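Nitrite oxidoreductase subunit A (Kuenenia stuttgartiensis, PDB 7B04) belongs to the molybdopterin oxidoreductase family and carries a molybdenum atom, two MD1 ligands and an iron/sulfur cluster. Local coordinates at residues K141-D146 with Y159-R164; D971-Y976 with I1105-N1110; Y976-P981 with V998-L1003; D993-V998 with S1025-V1030. All blocks are in the same frame, centred on the assembly; numbering follows the deposited sequence.

Interaction 1 of 4, residues K141-D146 with Y159-R164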
loop_
_atom_site.group_PDB
_atom_site.type_symbol
_atom_site.label_atom_id
_atom_site.label_comp_id
_atom_site.label_asym_id
_atom_site.label_seq_id
_atom_site.Cartn_x
_atom_site.Cartn_y
_atom_site.Cartn_z
ATOM N N LYS B 141 15.049 -24.743 -25.058
ATOM C CA LYS B 141 14.980 -24.817 -26.510
ATOM C C LYS B 141 16.096 -25.703 -27.046
ATOM O O LYS B 141 15.902 -26.446 -28.015
ATOM C CB LYS B 141 15.061 -23.409 -27.097
ATOM C CG LYS B 141 15.015 -23.331 -28.607
ATOM C CD LYS B 141 15.067 -21.879 -29.054
ATOM C CE LYS B 141 14.760 -21.736 -30.531
ATOM N NZ LYS B 141 15.764 -22.435 -31.377
ATOM N N ARG B 142 17.278 -25.630 -26.426
ATOM C CA ARG B 142 18.373 -26.530 -26.777
ATOM C C ARG B 142 17.978 -27.983 -26.542
ATOM O O ARG B 142 18.217 -28.852 -27.390
ATOM C CB ARG B 142 19.618 -26.175 -25.962
ATOM C CG ARG B 142 20.938 -26.398 -26.683
ATOM C CD ARG B 142 22.130 -26.157 -25.759
ATOM N NE ARG B 142 21.735 -25.644 -24.448
ATOM C CZ ARG B 142 22.422 -24.732 -23.765
ATOM N NH1 ARG B 142 23.539 -24.227 -24.270
ATOM N NH2 ARG B 142 21.993 -24.323 -22.579
ATOM N N TRP B 143 17.371 -28.262 -25.387
ATOM C CA TRP B 143 16.929 -29.617 -25.075
ATOM C C TRP B 143 15.843 -30.080 -26.040
ATOM O O TRP B 143 15.825 -31.245 -26.455
ATOM C CB TRP B 143 16.441 -29.664 -23.627
ATOM C CG TRP B 143 15.907 -30.982 -23.178
ATOM C CD1 TRP B 143 16.572 -32.169 -23.149
ATOM C CD2 TRP B 143 14.596 -31.242 -22.666
ATOM N NE1 TRP B 143 15.752 -33.159 -22.663
ATOM C CE2 TRP B 143 14.534 -32.614 -22.358
ATOM C CE3 TRP B 143 13.467 -30.448 -22.443
ATOM C CZ2 TRP B 143 13.387 -33.211 -21.840
ATOM C CZ3 TRP B 143 12.331 -31.042 -21.929
ATOM C CH2 TRP B 143 12.298 -32.409 -21.632
ATOM N N ALA B 144 14.934 -29.177 -26.415
ATOM C CA ALA B 144 13.894 -29.519 -27.380
ATOM C C ALA B 144 14.464 -29.743 -28.776
ATOM O O ALA B 144 13.913 -30.538 -29.546
ATOM C CB ALA B 144 12.828 -28.425 -27.412
ATOM N N ASP B 145 15.560 -29.064 -29.119
ATOM C CA ASP B 145 16.127 -29.192 -30.456
ATOM C C ASP B 145 17.005 -30.426 -30.598
ATOM O O ASP B 145 17.252 -30.870 -31.725
ATOM C CB ASP B 145 16.944 -27.948 -30.812
ATOM C CG ASP B 145 16.076 -26.731 -31.062
ATOM O OD1 ASP B 145 14.919 -26.902 -31.496
ATOM O OD2 ASP B 145 16.556 -25.601 -30.826
ATOM N N ASP B 146 17.478 -30.987 -29.489
ATOM C CA ASP B 146 18.289 -32.194 -29.519
ATOM C C ASP B 146 17.451 -33.464 -29.453
ATOM O O ASP B 146 18.017 -34.560 -29.380
ATOM C CB ASP B 146 19.300 -32.177 -28.366
ATOM C CG ASP B 146 20.359 -31.105 -28.537
ATOM O OD1 ASP B 146 20.662 -30.744 -29.693
ATOM O OD2 ASP B 146 20.892 -30.624 -27.515
ATOM N N TYR B 159 21.775 -28.905 -20.068
ATOM C CA TYR B 159 20.690 -28.017 -20.455
ATOM C C TYR B 159 20.261 -27.089 -19.326
ATOM O O TYR B 159 19.254 -26.387 -19.460
ATOM C CB TYR B 159 19.502 -28.840 -20.957
ATOM C CG TYR B 159 19.841 -29.725 -22.137
ATOM C CD1 TYR B 159 20.063 -29.183 -23.396
ATOM C CD2 TYR B 159 19.950 -31.103 -21.991
ATOM C CE1 TYR B 159 20.377 -29.987 -24.476
ATOM C CE2 TYR B 159 20.265 -31.915 -23.066
ATOM C CZ TYR B 159 20.476 -31.352 -24.306
ATOM O OH TYR B 159 20.788 -32.154 -25.378
ATOM N N MET B 160 20.997 -27.090 -18.212
ATOM C CA MET B 160 20.858 -26.085 -17.159
ATOM C C MET B 160 19.478 -26.130 -16.506
ATOM O O MET B 160 18.807 -25.110 -16.349
ATOM C CB MET B 160 21.165 -24.684 -17.695
ATOM C CG MET B 160 22.604 -24.492 -18.137
ATOM S SD MET B 160 22.923 -22.826 -18.744
ATOM C CE MET B 160 24.616 -22.983 -19.304
ATOM N N PHE B 161 19.054 -27.332 -16.114
ATOM C CA PHE B 161 17.849 -27.435 -15.300
ATOM C C PHE B 161 18.161 -27.228 -13.825
ATOM O O PHE B 161 17.316 -26.716 -13.081
ATOM C CB PHE B 161 17.165 -28.792 -15.496
ATOM C CG PHE B 161 16.480 -28.954 -16.828
ATOM C CD1 PHE B 161 16.750 -28.102 -17.885
ATOM C CD2 PHE B 161 15.545 -29.956 -17.014
ATOM C CE1 PHE B 161 16.116 -28.261 -19.103
ATOM C CE2 PHE B 161 14.904 -30.108 -18.228
ATOM C CZ PHE B 161 15.191 -29.262 -19.272
ATOM N N ASP B 162 19.363 -27.609 -13.392
ATOM C CA ASP B 162 19.779 -27.363 -12.017
ATOM C C ASP B 162 20.149 -25.902 -11.796
ATOM O O ASP B 162 19.934 -25.370 -10.701
ATOM C CB ASP B 162 20.958 -28.265 -11.649
ATOM C CG ASP B 162 22.168 -28.043 -12.538
ATOM O OD1 ASP B 162 22.025 -27.400 -13.600
ATOM O OD2 ASP B 162 23.266 -28.504 -12.165
ATOM N N ASN B 163 20.709 -25.248 -12.811
ATOM C CA ASN B 163 21.068 -23.835 -12.759
ATOM C C ASN B 163 20.287 -23.115 -13.855
ATOM O O ASN B 163 20.790 -22.915 -14.963
ATOM C CB ASN B 163 22.579 -23.652 -12.922
ATOM C CG ASN B 163 23.036 -22.240 -12.610
ATOM O OD1 ASN B 163 22.229 -21.373 -12.274
ATOM N ND2 ASN B 163 24.338 -22.004 -12.720
ATOM N N ARG B 164 19.052 -22.725 -13.540
ATOM C CA ARG B 164 18.214 -21.975 -14.465
ATOM C C ARG B 164 18.363 -20.468 -14.315
ATOM O O ARG B 164 17.795 -19.723 -15.122
ATOM C CB ARG B 164 16.737 -22.337 -14.272
ATOM C CG ARG B 164 16.290 -23.647 -14.895
ATOM C CD ARG B 164 14.769 -23.733 -14.874
ATOM N NE ARG B 164 14.252 -24.929 -15.533
ATOM C CZ ARG B 164 13.878 -26.032 -14.890
ATOM N NH1 ARG B 164 13.963 -26.092 -13.569
ATOM N NH2 ARG B 164 13.415 -27.074 -15.569
#

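Interaction 2 of 4, residues D971-Y976 with I1105-N1110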
loop_
_atom_site.group_PDB
_atom_site.type_symbol
_atom_site.label_atom_id
_atom_site.label_comp_id
_atom_site.label_asym_id
_atom_site.label_seq_id
_atom_site.Cartn_x
_atom_site.Cartn_y
_atom_site.Cartn_z
ATOM N N ASP B 971 19.839 0.759 14.653
ATOM C CA ASP B 971 18.797 0.968 13.651
ATOM C C ASP B 971 19.409 1.404 12.325
ATOM O O ASP B 971 20.158 2.381 12.259
ATOM C CB ASP B 971 17.759 1.992 14.119
ATOM C CG ASP B 971 16.648 2.226 13.069
ATOM O OD1 ASP B 971 15.694 2.976 13.377
ATOM O OD2 ASP B 971 16.706 1.666 11.949
ATOM N N GLY B 972 19.042 0.691 11.263
ATOM C CA GLY B 972 19.527 0.950 9.924
ATOM C C GLY B 972 20.646 0.047 9.484
ATOM O O GLY B 972 21.034 0.103 8.314
ATOM N N ASP B 973 21.152 -0.807 10.369
ATOM C CA ASP B 973 22.205 -1.742 10.007
ATOM C C ASP B 973 21.636 -2.919 9.224
ATOM O O ASP B 973 20.474 -3.297 9.387
ATOM C CB ASP B 973 22.918 -2.256 11.259
ATOM C CG ASP B 973 23.732 -1.183 11.953
ATOM O OD1 ASP B 973 24.170 -0.232 11.270
ATOM O OD2 ASP B 973 23.948 -1.299 13.176
ATOM N N TYR B 974 22.473 -3.503 8.372
ATOM C CA TYR B 974 22.124 -4.733 7.677
ATOM C C TYR B 974 22.310 -5.921 8.619
ATOM O O TYR B 974 23.265 -5.962 9.400
ATOM C CB TYR B 974 22.992 -4.895 6.429
ATOM C CG TYR B 974 22.619 -3.973 5.283
ATOM C CD1 TYR B 974 21.585 -4.299 4.417
ATOM C CD2 TYR B 974 23.306 -2.784 5.063
ATOM C CE1 TYR B 974 21.240 -3.468 3.367
ATOM C CE2 TYR B 974 22.967 -1.946 4.015
ATOM C CZ TYR B 974 21.933 -2.293 3.171
ATOM O OH TYR B 974 21.589 -1.465 2.126
ATOM N N VAL B 975 21.373 -6.871 8.561
ATOM C CA VAL B 975 21.333 -8.016 9.465
ATOM C C VAL B 975 21.061 -9.291 8.666
ATOM O O VAL B 975 20.301 -9.282 7.688
ATOM C CB VAL B 975 20.281 -7.812 10.579
ATOM C CG1 VAL B 975 20.673 -6.638 11.488
ATOM C CG2 VAL B 975 18.909 -7.552 9.977
ATOM N N TYR B 976 21.582 -10.394 9.140
ATOM C CA TYR B 976 21.272 -11.663 8.468
ATOM C C TYR B 976 20.071 -12.258 9.190
ATOM O O TYR B 976 19.969 -12.055 10.374
ATOM C CB TYR B 976 22.491 -12.568 8.555
ATOM C CG TYR B 976 23.604 -12.261 7.591
ATOM C CD1 TYR B 976 23.474 -12.519 6.245
ATOM C CD2 TYR B 976 24.810 -11.769 8.036
ATOM C CE1 TYR B 976 24.505 -12.263 5.366
ATOM C CE2 TYR B 976 25.853 -11.516 7.171
ATOM C CZ TYR B 976 25.701 -11.766 5.829
ATOM O OH TYR B 976 26.723 -11.521 4.971
ATOM N N ILE B 1105 18.970 -13.640 14.496
ATOM C CA ILE B 1105 19.386 -12.345 13.897
ATOM C C ILE B 1105 20.808 -12.054 14.344
ATOM O O ILE B 1105 21.095 -12.200 15.509
ATOM C CB ILE B 1105 18.450 -11.221 14.358
ATOM C CG1 ILE B 1105 17.021 -11.714 14.529
ATOM C CG2 ILE B 1105 18.494 -10.064 13.394
ATOM C CD1 ILE B 1105 16.245 -11.653 13.265
ATOM N N THR B 1106 21.660 -11.705 13.404
ATOM C CA THR B 1106 23.039 -11.312 13.659
ATOM C C THR B 1106 23.378 -10.147 12.744
ATOM O O THR B 1106 22.933 -10.100 11.593
ATOM C CB THR B 1106 24.056 -12.453 13.456
ATOM O OG1 THR B 1106 24.459 -12.504 12.084
ATOM C CG2 THR B 1106 23.499 -13.807 13.892
ATOM N N LYS B 1107 24.168 -9.212 13.267
ATOM C CA LYS B 1107 24.577 -8.042 12.500
ATOM C C LYS B 1107 25.414 -8.435 11.287
ATOM O O LYS B 1107 26.241 -9.349 11.346
ATOM C CB LYS B 1107 25.371 -7.088 13.393
ATOM C CG LYS B 1107 25.943 -5.880 12.666
ATOM C CD LYS B 1107 26.822 -5.044 13.581
ATOM C CE LYS B 1107 27.477 -3.898 12.825
ATOM N NZ LYS B 1107 28.386 -3.098 13.694
ATOM N N ALA B 1108 25.180 -7.737 10.177
ATOM C CA ALA B 1108 25.842 -7.997 8.906
ATOM C C ALA B 1108 26.775 -6.874 8.478
ATOM O O ALA B 1108 27.944 -7.126 8.166
ATOM C CB ALA B 1108 24.792 -8.243 7.818
ATOM N N GLU B 1109 26.287 -5.636 8.450
ATOM C CA GLU B 1109 27.075 -4.504 7.982
ATOM C C GLU B 1109 26.534 -3.237 8.627
ATOM O O GLU B 1109 25.374 -3.180 9.049
ATOM C CB GLU B 1109 27.041 -4.406 6.450
ATOM C CG GLU B 1109 27.960 -3.358 5.840
ATOM C CD GLU B 1109 27.925 -3.367 4.325
ATOM O OE1 GLU B 1109 27.202 -4.210 3.753
ATOM O OE2 GLU B 1109 28.614 -2.529 3.706
ATOM N N ASN B 1110 27.389 -2.217 8.700
ATOM C CA ASN B 1110 26.998 -0.960 9.321
ATOM C C ASN B 1110 25.998 -0.222 8.442
ATOM O O ASN B 1110 26.096 -0.237 7.211
ATOM C CB ASN B 1110 28.227 -0.084 9.567
ATOM C CG ASN B 1110 29.128 -0.638 10.654
ATOM O OD1 ASN B 1110 28.655 -1.102 11.690
ATOM N ND2 ASN B 1110 30.434 -0.596 10.417
#

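Interaction 3 of 4, residues Y976-P981 with V998-L1003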
loop_
_atom_site.group_PDB
_atom_site.type_symbol
_atom_site.label_atom_id
_atom_site.label_comp_id
_atom_site.label_asym_id
_atom_site.label_seq_id
_atom_site.Cartn_x
_atom_site.Cartn_y
_atom_site.Cartn_z
ATOM N N TYR B 976 21.582 -10.394 9.140
ATOM C CA TYR B 976 21.272 -11.663 8.468
ATOM C C TYR B 976 20.071 -12.258 9.190
ATOM O O TYR B 976 19.969 -12.055 10.374
ATOM C CB TYR B 976 22.491 -12.568 8.555
ATOM C CG TYR B 976 23.604 -12.261 7.591
ATOM C CD1 TYR B 976 23.474 -12.519 6.245
ATOM C CD2 TYR B 976 24.810 -11.769 8.036
ATOM C CE1 TYR B 976 24.505 -12.263 5.366
ATOM C CE2 TYR B 976 25.853 -11.516 7.171
ATOM C CZ TYR B 976 25.701 -11.766 5.829
ATOM O OH TYR B 976 26.723 -11.521 4.971
ATOM N N VAL B 977 19.131 -12.850 8.460
ATOM C CA VAL B 977 17.987 -13.543 9.111
ATOM C C VAL B 977 18.200 -15.015 8.820
ATOM O O VAL B 977 17.928 -15.428 7.711
ATOM C CB VAL B 977 16.638 -13.087 8.548
ATOM C CG1 VAL B 977 15.723 -12.557 9.634
ATOM C CG2 VAL B 977 16.823 -12.074 7.440
ATOM N N ASP B 978 18.568 -15.777 9.835
ATOM C CA ASP B 978 18.917 -17.194 9.619
ATOM C C ASP B 978 17.926 -18.060 10.383
ATOM O O ASP B 978 17.511 -17.672 11.457
ATOM C CB ASP B 978 20.376 -17.438 9.989
ATOM C CG ASP B 978 21.357 -16.865 8.990
ATOM O OD1 ASP B 978 22.215 -16.091 9.397
ATOM O OD2 ASP B 978 21.260 -17.203 7.825
ATOM N N ALA B 979 17.526 -19.169 9.782
ATOM C CA ALA B 979 16.593 -20.095 10.407
ATOM C C ALA B 979 17.304 -21.441 10.512
ATOM O O ALA B 979 18.500 -21.545 10.211
ATOM C CB ALA B 979 15.282 -20.196 9.622
ATOM N N ASN B 980 16.511 -22.430 10.916
ATOM C CA ASN B 980 17.074 -23.748 11.263
ATOM C C ASN B 980 17.998 -24.115 10.128
ATOM O O ASN B 980 17.547 -24.166 9.017
ATOM C CB ASN B 980 15.984 -24.791 11.484
ATOM C CG ASN B 980 16.515 -26.154 11.849
ATOM O OD1 ASN B 980 17.683 -26.300 12.154
ATOM N ND2 ASN B 980 15.670 -27.159 11.815
ATOM N N PRO B 981 19.268 -24.427 10.432
ATOM C CA PRO B 981 20.261 -24.720 9.432
ATOM C C PRO B 981 19.915 -25.989 8.664
ATOM O O PRO B 981 20.228 -26.063 7.560
ATOM C CB PRO B 981 21.533 -24.864 10.251
ATOM C CG PRO B 981 21.224 -24.143 11.519
ATOM C CD PRO B 981 19.794 -24.508 11.774
ATOM N N VAL B 998 23.191 -16.412 -2.770
ATOM C CA VAL B 998 21.885 -15.964 -3.236
ATOM C C VAL B 998 20.806 -16.250 -2.194
ATOM O O VAL B 998 19.852 -15.478 -2.037
ATOM C CB VAL B 998 21.565 -16.631 -4.587
ATOM C CG1 VAL B 998 20.356 -15.989 -5.238
ATOM C CG2 VAL B 998 22.770 -16.596 -5.503
ATOM N N SER B 999 20.927 -17.371 -1.475
ATOM C CA SER B 999 19.832 -17.829 -0.616
ATOM C C SER B 999 19.833 -17.148 0.757
ATOM O O SER B 999 18.763 -16.925 1.337
ATOM C CB SER B 999 19.870 -19.346 -0.483
ATOM O OG SER B 999 20.087 -19.951 -1.755
ATOM N N ARG B 1000 21.005 -16.864 1.339
ATOM C CA ARG B 1000 21.012 -16.298 2.696
ATOM C C ARG B 1000 20.529 -14.846 2.682
ATOM O O ARG B 1000 21.037 -14.025 1.906
ATOM C CB ARG B 1000 22.404 -16.375 3.294
ATOM C CG ARG B 1000 22.373 -16.423 4.801
ATOM C CD ARG B 1000 23.708 -16.064 5.428
ATOM N NE ARG B 1000 23.587 -15.871 6.871
ATOM C CZ ARG B 1000 24.589 -15.508 7.669
ATOM N NH1 ARG B 1000 25.807 -15.298 7.177
ATOM N NH2 ARG B 1000 24.373 -15.360 8.969
ATOM N N LEU B 1001 19.552 -14.524 3.545
ATOM C CA LEU B 1001 18.903 -13.212 3.517
ATOM C C LEU B 1001 19.673 -12.221 4.390
ATOM O O LEU B 1001 19.988 -12.503 5.554
ATOM C CB LEU B 1001 17.414 -13.291 3.908
ATOM C CG LEU B 1001 16.669 -11.979 4.227
ATOM C CD1 LEU B 1001 16.662 -11.091 2.982
ATOM C CD2 LEU B 1001 15.191 -12.211 4.682
ATOM N N MET B 1002 19.921 -11.042 3.826
ATOM C CA MET B 1002 20.612 -9.923 4.459
ATOM C C MET B 1002 19.826 -8.670 4.112
ATOM O O MET B 1002 19.859 -8.212 2.963
ATOM C CB MET B 1002 22.049 -9.781 3.972
ATOM C CG MET B 1002 22.832 -8.774 4.785
ATOM S SD MET B 1002 24.592 -8.701 4.402
ATOM C CE MET B 1002 24.501 -7.982 2.772
ATOM N N LEU B 1003 19.038 -8.190 5.066
ATOM C CA LEU B 1003 18.266 -6.970 4.909
ATOM C C LEU B 1003 18.566 -6.012 6.056
ATOM O O LEU B 1003 19.202 -6.367 7.054
ATOM C CB LEU B 1003 16.777 -7.299 4.806
ATOM C CG LEU B 1003 15.993 -7.541 6.092
ATOM C CD1 LEU B 1003 14.540 -7.748 5.716
ATOM C CD2 LEU B 1003 16.526 -8.725 6.892
#

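Interaction 4 of 4, residues D993-V998 with S1025-V1030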
loop_
_atom_site.group_PDB
_atom_site.type_symbol
_atom_site.label_atom_id
_atom_site.label_comp_id
_atom_site.label_asym_id
_atom_site.label_seq_id
_atom_site.Cartn_x
_atom_site.Cartn_y
_atom_site.Cartn_z
ATOM N N ASP B 993 28.881 -22.476 -1.123
ATOM C CA ASP B 993 28.145 -22.638 -2.377
ATOM C C ASP B 993 27.840 -21.284 -2.997
ATOM O O ASP B 993 27.545 -20.310 -2.296
ATOM C CB ASP B 993 26.831 -23.410 -2.199
ATOM C CG ASP B 993 27.010 -24.709 -1.484
ATOM O OD1 ASP B 993 26.635 -25.767 -2.035
ATOM O OD2 ASP B 993 27.538 -24.664 -0.372
ATOM N N SER B 994 27.923 -21.229 -4.326
ATOM C CA SER B 994 27.572 -20.004 -5.032
ATOM C C SER B 994 26.113 -19.642 -4.793
ATOM O O SER B 994 25.773 -18.461 -4.659
ATOM C CB SER B 994 27.854 -20.163 -6.526
ATOM O OG SER B 994 29.232 -20.400 -6.763
ATOM N N PHE B 995 25.234 -20.647 -4.733
ATOM C CA PHE B 995 23.815 -20.386 -4.532
ATOM C C PHE B 995 23.478 -20.014 -3.094
ATOM O O PHE B 995 22.443 -19.378 -2.864
ATOM C CB PHE B 995 22.985 -21.600 -4.958
ATOM C CG PHE B 995 21.536 -21.286 -5.207
ATOM C CD1 PHE B 995 21.144 -20.628 -6.362
ATOM C CD2 PHE B 995 20.566 -21.647 -4.286
ATOM C CE1 PHE B 995 19.813 -20.336 -6.594
ATOM C CE2 PHE B 995 19.233 -21.357 -4.512
ATOM C CZ PHE B 995 18.857 -20.701 -5.668
ATOM N N TYR B 996 24.311 -20.402 -2.123
ATOM C CA TYR B 996 24.063 -20.004 -0.740
ATOM C C TYR B 996 24.128 -18.491 -0.590
ATOM O O TYR B 996 23.357 -17.899 0.175
ATOM C CB TYR B 996 25.061 -20.680 0.200
ATOM C CG TYR B 996 24.921 -20.247 1.643
ATOM C CD1 TYR B 996 23.798 -20.588 2.387
ATOM C CD2 TYR B 996 25.913 -19.497 2.264
ATOM C CE1 TYR B 996 23.665 -20.193 3.707
ATOM C CE2 TYR B 996 25.790 -19.100 3.583
ATOM C CZ TYR B 996 24.665 -19.450 4.298
ATOM O OH TYR B 996 24.538 -19.061 5.611
ATOM N N LYS B 997 25.065 -17.852 -1.298
ATOM C CA LYS B 997 25.133 -16.395 -1.300
ATOM C C LYS B 997 23.811 -15.798 -1.762
ATOM O O LYS B 997 23.350 -14.786 -1.222
ATOM C CB LYS B 997 26.282 -15.930 -2.199
ATOM C CG LYS B 997 26.469 -14.425 -2.259
ATOM C CD LYS B 997 27.419 -14.032 -3.383
ATOM C CE LYS B 997 28.862 -14.371 -3.039
ATOM N NZ LYS B 997 29.810 -13.890 -4.083
ATOM N N VAL B 998 23.191 -16.412 -2.770
ATOM C CA VAL B 998 21.885 -15.964 -3.236
ATOM C C VAL B 998 20.806 -16.250 -2.194
ATOM O O VAL B 998 19.852 -15.478 -2.037
ATOM C CB VAL B 998 21.565 -16.631 -4.587
ATOM C CG1 VAL B 998 20.356 -15.989 -5.238
ATOM C CG2 VAL B 998 22.770 -16.596 -5.503
ATOM N N SER B 1025 15.799 -12.253 -4.425
ATOM C CA SER B 1025 17.143 -12.247 -4.980
ATOM C C SER B 1025 17.353 -13.478 -5.849
ATOM O O SER B 1025 17.122 -14.610 -5.412
ATOM C CB SER B 1025 18.180 -12.208 -3.857
ATOM O OG SER B 1025 18.028 -11.048 -3.058
ATOM N N SER B 1026 17.786 -13.254 -7.082
ATOM C CA SER B 1026 18.109 -14.319 -8.016
ATOM C C SER B 1026 19.616 -14.352 -8.231
ATOM O O SER B 1026 20.365 -13.552 -7.663
ATOM C CB SER B 1026 17.362 -14.124 -9.337
ATOM O OG SER B 1026 17.852 -12.995 -10.038
ATOM N N ASP B 1027 20.061 -15.304 -9.051
ATOM C CA ASP B 1027 21.480 -15.386 -9.378
ATOM C C ASP B 1027 21.967 -14.095 -10.023
ATOM O O ASP B 1027 22.912 -13.464 -9.536
ATOM C CB ASP B 1027 21.738 -16.577 -10.302
ATOM C CG ASP B 1027 21.589 -17.910 -9.594
ATOM O OD1 ASP B 1027 21.876 -17.976 -8.381
ATOM O OD2 ASP B 1027 21.187 -18.891 -10.254
ATOM N N LYS B 1028 21.297 -13.662 -11.093
ATOM C CA LYS B 1028 21.771 -12.519 -11.870
ATOM C C LYS B 1028 21.687 -11.212 -11.093
ATOM O O LYS B 1028 22.535 -10.332 -11.281
ATOM C CB LYS B 1028 20.985 -12.417 -13.173
ATOM C CG LYS B 1028 21.261 -13.562 -14.122
ATOM C CD LYS B 1028 20.392 -13.482 -15.355
ATOM C CE LYS B 1028 20.638 -14.679 -16.248
ATOM N NZ LYS B 1028 19.735 -14.695 -17.430
ATOM N N THR B 1029 20.678 -11.054 -10.233
ATOM C CA THR B 1029 20.600 -9.834 -9.435
ATOM C C THR B 1029 21.772 -9.753 -8.466
ATOM O O THR B 1029 22.320 -8.669 -8.235
ATOM C CB THR B 1029 19.269 -9.763 -8.684
ATOM O OG1 THR B 1029 19.128 -10.908 -7.836
ATOM C CG2 THR B 1029 18.107 -9.711 -9.663
ATOM N N VAL B 1030 22.162 -10.889 -7.885
ATOM C CA VAL B 1030 23.337 -10.918 -7.020
ATOM C C VAL B 1030 24.606 -10.651 -7.827
ATOM O O VAL B 1030 25.490 -9.911 -7.378
ATOM C CB VAL B 1030 23.410 -12.256 -6.261
ATOM C CG1 VAL B 1030 24.717 -12.363 -5.493
ATOM C CG2 VAL B 1030 22.226 -12.389 -5.313
#

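Interaction 1 of 4, residues K141-D146 with Y159-R164
Y159 lays its ring against the last turn of helix 138-145, where W143 and D146 meet it from different sides. W143 covers one face: its CB sits 3.8 Å from the centroid of the Y159 ring in a CH-pi contact, and its CA lies over the same face nearer the rim. At the ring's edge the phenol donates from Y159 OH to D146 OD2, 2.6 Å away, on the anti side of the carboxylate and 21° out of its plane. This bond ties the residue that follows the helix to the phenol. W143 CG stands anti to the backbone N (chi1 178°). The W143 and Y159 side chains cross at about a right angle, and the indole takes the edge of F161 on a face, with F161 CZ 3.8 Å from W143 CE3 and the planes 80° apart, an edge-to-face pair. Further out, W143 NE1 is held by the carbonyl of P149, F148 and W140 add edge-to-face partners to the indole, and R137 NH1 holds the carbonyl of Y159. Between Y159 and F161, which both touch the indole, M160, at positive phi, is the C-prime residue of the Schellman motif that ends helix 153-158. The result is an aromatic cluster of W143, Y159 and F161, joining a Schellman-terminated helix to the C-terminal turn of helix 138-145.

Interaction 2 of 4, residues D971-Y976 with I1105-N1110
Y974 O takes two backbone donors from the bulged strand, A1108 N at 2.7 Å and E1109 N at 3.2 Å, both from the same face of its carbonyl plane. Y974 N returns a bond to E1109 O, and Y976 N meets T1106 O at 2.8 Å, nearly along the C=O axis. Tight packing accompanies these bonds: A1108 CB lies 3.5 Å from Y976 CE2, obliquely to the ring, while V975 CB rests 4.0 Å from I1105 CG2 on the side that I957 also covers. With A1108 and E1109 both opposite Y974, the pairing is a classic beta bulge between antiparallel strands 974-978 and 1102-1109, in a six-stranded sheet consistent with the C-terminal beta-barrel domain of this family. The return bond from T1106 N to Y976 O is weak. Looser still is the side bearing the exposed K1107, whose NZ bonds N1110 OD1 at 2.8 Å but stays 4.8 Å from D973 OD2; that carboxylate is held instead by the backbone of G1111 and E970.

Interaction 3 of 4, residues Y976-P981 with V998-L1003
D978 OD2 receives R1000 NE at 2.8 Å on its syn lone pair, with an N-H...O angle of 151°, and anchors a salt bridge whose carboxylate and guanidinium are nearly coplanar. D978 OD1 faces the same guanidinium from its edge; the modelled separation from NH2 is too short to be trusted in detail. R1000 gets there on a chain extended from CG to NE. Its flat end then lies on Y976: R1000 CZ is 3.6 Å from the centroid of the Y976 ring and the planes differ by 7°, a stacked cation-pi pair. On the opposite ring face comes M1002, with CG 4.2 Å from the centroid of Y976 and SD obliquely placed at 4.0 Å from it, a Met-aromatic contact. On the other face of the sheet, away from Y976 and M1002, V977 and L1001 lie side by side, and V977 CG2 also touches L1003 CD2. The antiparallel strands 974-978 and 1001-1007 are joined here by V977 N to L1001 O, 3.0 Å; the side chain of L1001 is about 9 Å from a bound MD1. One guanidinium thus meets a carboxylate at its edge and an aromatic ring on its face, so its positive charge is probably stabilised by both, and the two contacts together would restrict its rotation.

Interaction 4 of 4, residues D993-V998 with S1025-V1030
The backbones of helix 994-999 and of the start of helix 1027-1033 come nearest at V998 and D1027, whose CA atoms are 6.2 Å apart. V998 points toward the second helix and makes the largest contribution of any residue. Its two methyls divide the work: CG1, anti to the backbone N (chi1 -169°), lies 3.4 Å from S1026 O and 4.1 Å from V1030 CG2, whereas V998 CG2 meets D1027 OD1 at 3.3 Å. F995, one turn earlier, adds CD1 at 3.4 Å from that same D1027 OD1, its ring plane 78° from the carboxylate. On the other flank K997 CD rests 3.8 Å from V1030 CG1, aliphatic against aliphatic. The second helix opens with S1026 at the N-cap position; S1026 N donates to T1029 OG1 at 2.8 Å, which ties the start of the helix to its first turn. D1027 lies in that turn, where the helix end would be expected to favour its negative charge. Y690 OH takes the backbone N of D1027, and Y664 OH holds S1025 O. Helix 663-670 also touches F995 and V998, so the short helix 994-999, which leads into strand 1001-1007, packs against both it and helix 1027-1033.

How the interactions relate
Interactions 2 and 3 share Y976 and flank strand 974-978 on its two edges, so three neighbouring strands of one sheet are joined: mainly by backbone bonds in interaction 2, and in interaction 3 by a salt bridge and a guanidinium stacked on a ring as well as a backbone bond. A1108 and M1002 also touch between them. Interaction 4 shares V998 with interaction 3 but belongs to helices; it is the most buried of the four, with V998 and F995 packed on a carboxylate and V998 also on carbonyl oxygens and V1030. Interaction 1 lies farther out, part core and part surface, and depends on aromatic rings. It meets interaction 4 where N163 packs against D1027, while the nearest atoms of interactions 1 and 2 are about 20 Å apart.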